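Local coordinates for putative esterase (Uncultured bacterium, PDB 7C4D), which probably hydrolyses carboxylic esters, as a marine bacterial esterase of the alpha/beta hydrolase fold, at residues Val113-Val118 / His214-Phe219. Numbering follows the deposited sequence.
Sequences VKKLIV and HVPALF. With EDO (1,2-ethanediol), chain B.
L116 and L218 carry a backbone ladder that illustrates how neighbouring parallel strands pair, 115-118 beside 217-219 with axes only 11° apart. L116 bonds to two residues of 214-219: its N donates to P216 O, just ahead of strand 217-219, at 3.0 Å, and its O accepts from L218 N at 2.8 Å. The third rung runs from V118 N to L218 O, 2.7 Å and nearly straight at 172°. Weaker CA-H...O contacts fill in between, among them A217 CA to L116 O at 3.2 Å.

Apolar packing differs on the two faces. On the face of V118 and F219, the two side chains lie side by side, pointing the same way. V118 CB sits over one face of the F219 ring, displaced toward its rim, in a CH-pi contact 4.0 Å from the ring centroid. V118 CG1, anti to its backbone N (chi1 170°), presses on the same ring at CD2 and CE2, 3.6 Å from the latter. M103 and A102 of helix 97-108 touch V118 and L116 on this side. The other face pairs I117 with L218, CG1 meeting CD2 at 4.1 Å, and F270 of helix 260-270 packs on both.

Ahead of the bonded ladder, V113 and V215 cross at about a right angle, CG1 to CG1, while P216 CD rests against K114 O.

The paired strands 113-119 and 217-222 are adjacent in the central, mostly parallel sheet, flanked by helices on both faces, that characterises the alpha/beta hydrolase fold; strand 113-119 leads toward D120, probably the acid of a Ser-His-Asp triad.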
ATOM      1  N   VAL A 113      15.964   6.859   5.886  1.00 45.62           N
ATOM      2  CA  VAL A 113      14.601   7.261   6.187  1.00 50.07           C
ATOM      3  C   VAL A 113      14.572   8.362   7.239  1.00 47.39           C
ATOM      4  O   VAL A 113      15.131   8.193   8.308  1.00 45.78           O
ATOM      5  CB  VAL A 113      13.771   6.050   6.626  1.00 46.56           C
ATOM      6  CG1 VAL A 113      12.314   6.431   6.867  1.00 40.77           C
ATOM      7  CG2 VAL A 113      13.862   4.920   5.607  1.00 42.87           C
ATOM      8  N   LYS A 114      13.859   9.453   6.965  1.00 45.93           N
ATOM      9  CA  LYS A 114      13.783  10.518   7.949  1.00 47.19           C
ATOM     10  C   LYS A 114      12.664  10.195   8.923  1.00 44.15           C
ATOM     11  O   LYS A 114      12.881  10.202  10.116  1.00 43.79           O
ATOM     12  CB  LYS A 114      13.521  11.886   7.315  1.00 54.26           C
ATOM     13  CG  LYS A 114      14.517  12.355   6.263  1.00 65.38           C
ATOM     14  CD  LYS A 114      13.947  13.477   5.419  1.00 70.10           C
ATOM     15  CE  LYS A 114      14.909  14.095   4.424  1.00 83.33           C
ATOM     16  NZ  LYS A 114      15.833  15.057   5.072  1.00 88.69           N
ATOM     17  N   LYS A 115      11.454   9.939   8.417  1.00 41.63           N
ATOM     18  CA  LYS A 115      10.351   9.606   9.297  1.00 41.46           C
ATOM     19  C   LYS A 115       9.442   8.657   8.540  1.00 41.66           C
ATOM     20  O   LYS A 115       9.423   8.697   7.314  1.00 38.78           O
ATOM     21  CB  LYS A 115       9.530  10.846   9.663  1.00 45.98           C
ATOM     22  CG  LYS A 115      10.181  11.863  10.587  1.00 44.16           C
ATOM     23  CD  LYS A 115       9.139  12.633  11.395  1.00 49.12           C
ATOM     24  CE  LYS A 115       9.806  13.662  12.277  1.00 57.74           C
ATOM     25  NZ  LYS A 115      10.325  14.763  11.433  1.00 65.88           N
ATOM     26  N   LEU A 116       8.718   7.808   9.282  1.00 39.92           N
ATOM     27  CA  LEU A 116       7.944   6.765   8.644  1.00 40.08           C
ATOM     28  C   LEU A 116       6.479   6.852   9.073  1.00 37.88           C
ATOM     29  O   LEU A 116       6.169   6.915  10.263  1.00 36.83           O
ATOM     30  CB  LEU A 116       8.550   5.418   9.029  1.00 39.82           C
ATOM     31  CG  LEU A 116       7.686   4.186   8.730  1.00 46.49           C
ATOM     32  CD1 LEU A 116       7.337   4.099   7.241  1.00 38.99           C
ATOM     33  CD2 LEU A 116       8.371   2.899   9.204  1.00 44.12           C
ATOM     34  N   ILE A 117       5.572   6.828   8.091  1.00 31.29           N
ATOM     35  CA  ILE A 117       4.171   6.709   8.477  1.00 33.15           C
ATOM     36  C   ILE A 117       3.630   5.371   7.974  1.00 33.50           C
ATOM     37  O   ILE A 117       3.737   5.094   6.780  1.00 32.00           O
ATOM     38  CB  ILE A 117       3.302   7.896   7.980  1.00 35.88           C
ATOM     39  CG1 ILE A 117       3.687   9.246   8.623  1.00 34.03           C
ATOM     40  CG2 ILE A 117       1.847   7.586   8.242  1.00 29.15           C
ATOM     41  CD1 ILE A 117       2.991  10.449   7.988  1.00 37.11           C
ATOM     42  N   VAL A 118       3.058   4.560   8.882  1.00 33.49           N
ATOM     43  CA  VAL A 118       2.459   3.273   8.542  1.00 38.01           C
ATOM     44  C   VAL A 118       0.940   3.324   8.741  1.00 40.12           C
ATOM     45  O   VAL A 118       0.484   3.448   9.882  1.00 40.41           O
ATOM     46  CB  VAL A 118       3.095   2.127   9.360  1.00 39.65           C
ATOM     47  CG1 VAL A 118       2.319   0.832   9.190  1.00 35.29           C
ATOM     48  CG2 VAL A 118       4.558   1.948   9.018  1.00 34.77           C
ATOM     49  N   HIS A 214      15.974   2.868  14.817  1.00 51.41           N
ATOM     50  CA  HIS A 214      16.076   4.240  15.311  1.00 49.92           C
ATOM     51  C   HIS A 214      15.540   5.239  14.278  1.00 51.72           C
ATOM     52  O   HIS A 214      16.271   6.109  13.789  1.00 49.80           O
ATOM     53  CB  HIS A 214      17.530   4.585  15.679  1.00 57.07           C
ATOM     54  CG  HIS A 214      18.151   3.701  16.709  1.00 67.03           C
ATOM     55  ND1 HIS A 214      17.815   3.768  18.051  1.00 74.61           N
ATOM     56  CD2 HIS A 214      19.090   2.737  16.605  1.00 74.30           C
ATOM     57  CE1 HIS A 214      18.508   2.871  18.725  1.00 80.07           C
ATOM     58  NE2 HIS A 214      19.305   2.231  17.859  1.00 81.97           N
ATOM     59  N   VAL A 215      14.253   5.100  13.932  1.00 48.95           N
ATOM     60  CA  VAL A 215      13.599   6.007  12.996  1.00 45.81           C
ATOM     61  C   VAL A 215      12.275   6.367  13.645  1.00 45.62           C
ATOM     62  O   VAL A 215      11.589   5.457  14.102  1.00 50.03           O
ATOM     63  CB  VAL A 215      13.350   5.374  11.603  1.00 45.02           C
ATOM     64  CG1 VAL A 215      12.559   6.293  10.666  1.00 39.35           C
ATOM     65  CG2 VAL A 215      14.647   4.938  10.936  1.00 43.61           C
ATOM     66  N   PRO A 216      11.892   7.670  13.733  1.00 44.12           N
ATOM     67  CA  PRO A 216      10.555   8.047  14.210  1.00 46.37           C
ATOM     68  C   PRO A 216       9.446   7.457  13.331  1.00 41.09           C
ATOM     69  O   PRO A 216       9.475   7.610  12.129  1.00 46.03           O
ATOM     70  CB  PRO A 216      10.530   9.588  14.129  1.00 43.66           C
ATOM     71  CG  PRO A 216      11.984   9.999  14.077  1.00 47.62           C
ATOM     72  CD  PRO A 216      12.731   8.840  13.433  1.00 43.60           C
ATOM     73  N   ALA A 217       8.451   6.806  13.931  1.00 37.99           N
ATOM     74  CA  ALA A 217       7.414   6.184  13.146  1.00 39.19           C
ATOM     75  C   ALA A 217       6.043   6.582  13.690  1.00 38.69           C
ATOM     76  O   ALA A 217       5.855   6.725  14.893  1.00 39.03           O
ATOM     77  CB  ALA A 217       7.579   4.675  13.203  1.00 37.98           C
ATOM     78  N   LEU A 218       5.070   6.648  12.780  1.00 38.81           N
ATOM     79  CA  LEU A 218       3.669   6.905  13.121  1.00 39.20           C
ATOM     80  C   LEU A 218       2.801   5.777  12.559  1.00 42.50           C
ATOM     81  O   LEU A 218       2.870   5.492  11.366  1.00 40.56           O
ATOM     82  CB  LEU A 218       3.249   8.278  12.565  1.00 39.44           C
ATOM     83  CG  LEU A 218       1.744   8.609  12.628  1.00 39.22           C
ATOM     84  CD1 LEU A 218       1.251   8.628  14.068  1.00 33.06           C
ATOM     85  CD2 LEU A 218       1.441   9.962  11.956  1.00 35.73           C
ATOM     86  N   PHE A 219       2.047   5.087  13.435  1.00 36.86           N
ATOM     87  CA  PHE A 219       1.057   4.104  13.017  1.00 37.31           C
ATOM     88  C   PHE A 219      -0.315   4.772  13.094  1.00 43.80           C
ATOM     89  O   PHE A 219      -0.758   5.217  14.161  1.00 40.20           O
ATOM     90  CB  PHE A 219       1.178   2.825  13.861  1.00 39.54           C
ATOM     91  CG  PHE A 219       2.420   2.018  13.564  1.00 42.57           C
ATOM     92  CD1 PHE A 219       3.684   2.468  13.942  1.00 42.00           C
ATOM     93  CD2 PHE A 219       2.342   0.837  12.824  1.00 47.20           C
ATOM     94  CE1 PHE A 219       4.837   1.734  13.647  1.00 42.07           C
ATOM     95  CE2 PHE A 219       3.497   0.125  12.488  1.00 44.41           C
ATOM     96  CZ  PHE A 219       4.739   0.569  12.906  1.00 46.49           C
TER
HETATM   97  C1  EDO B 401      18.115  10.534   8.194  1.00 76.55           C
HETATM   98  O1  EDO B 401      17.390  11.465   8.996  1.00 78.04           O
HETATM   99  C2  EDO B 401      18.633   9.435   9.040  1.00 79.89           C
HETATM  100  O2  EDO B 401      17.727   8.365   9.307  1.00 76.63           O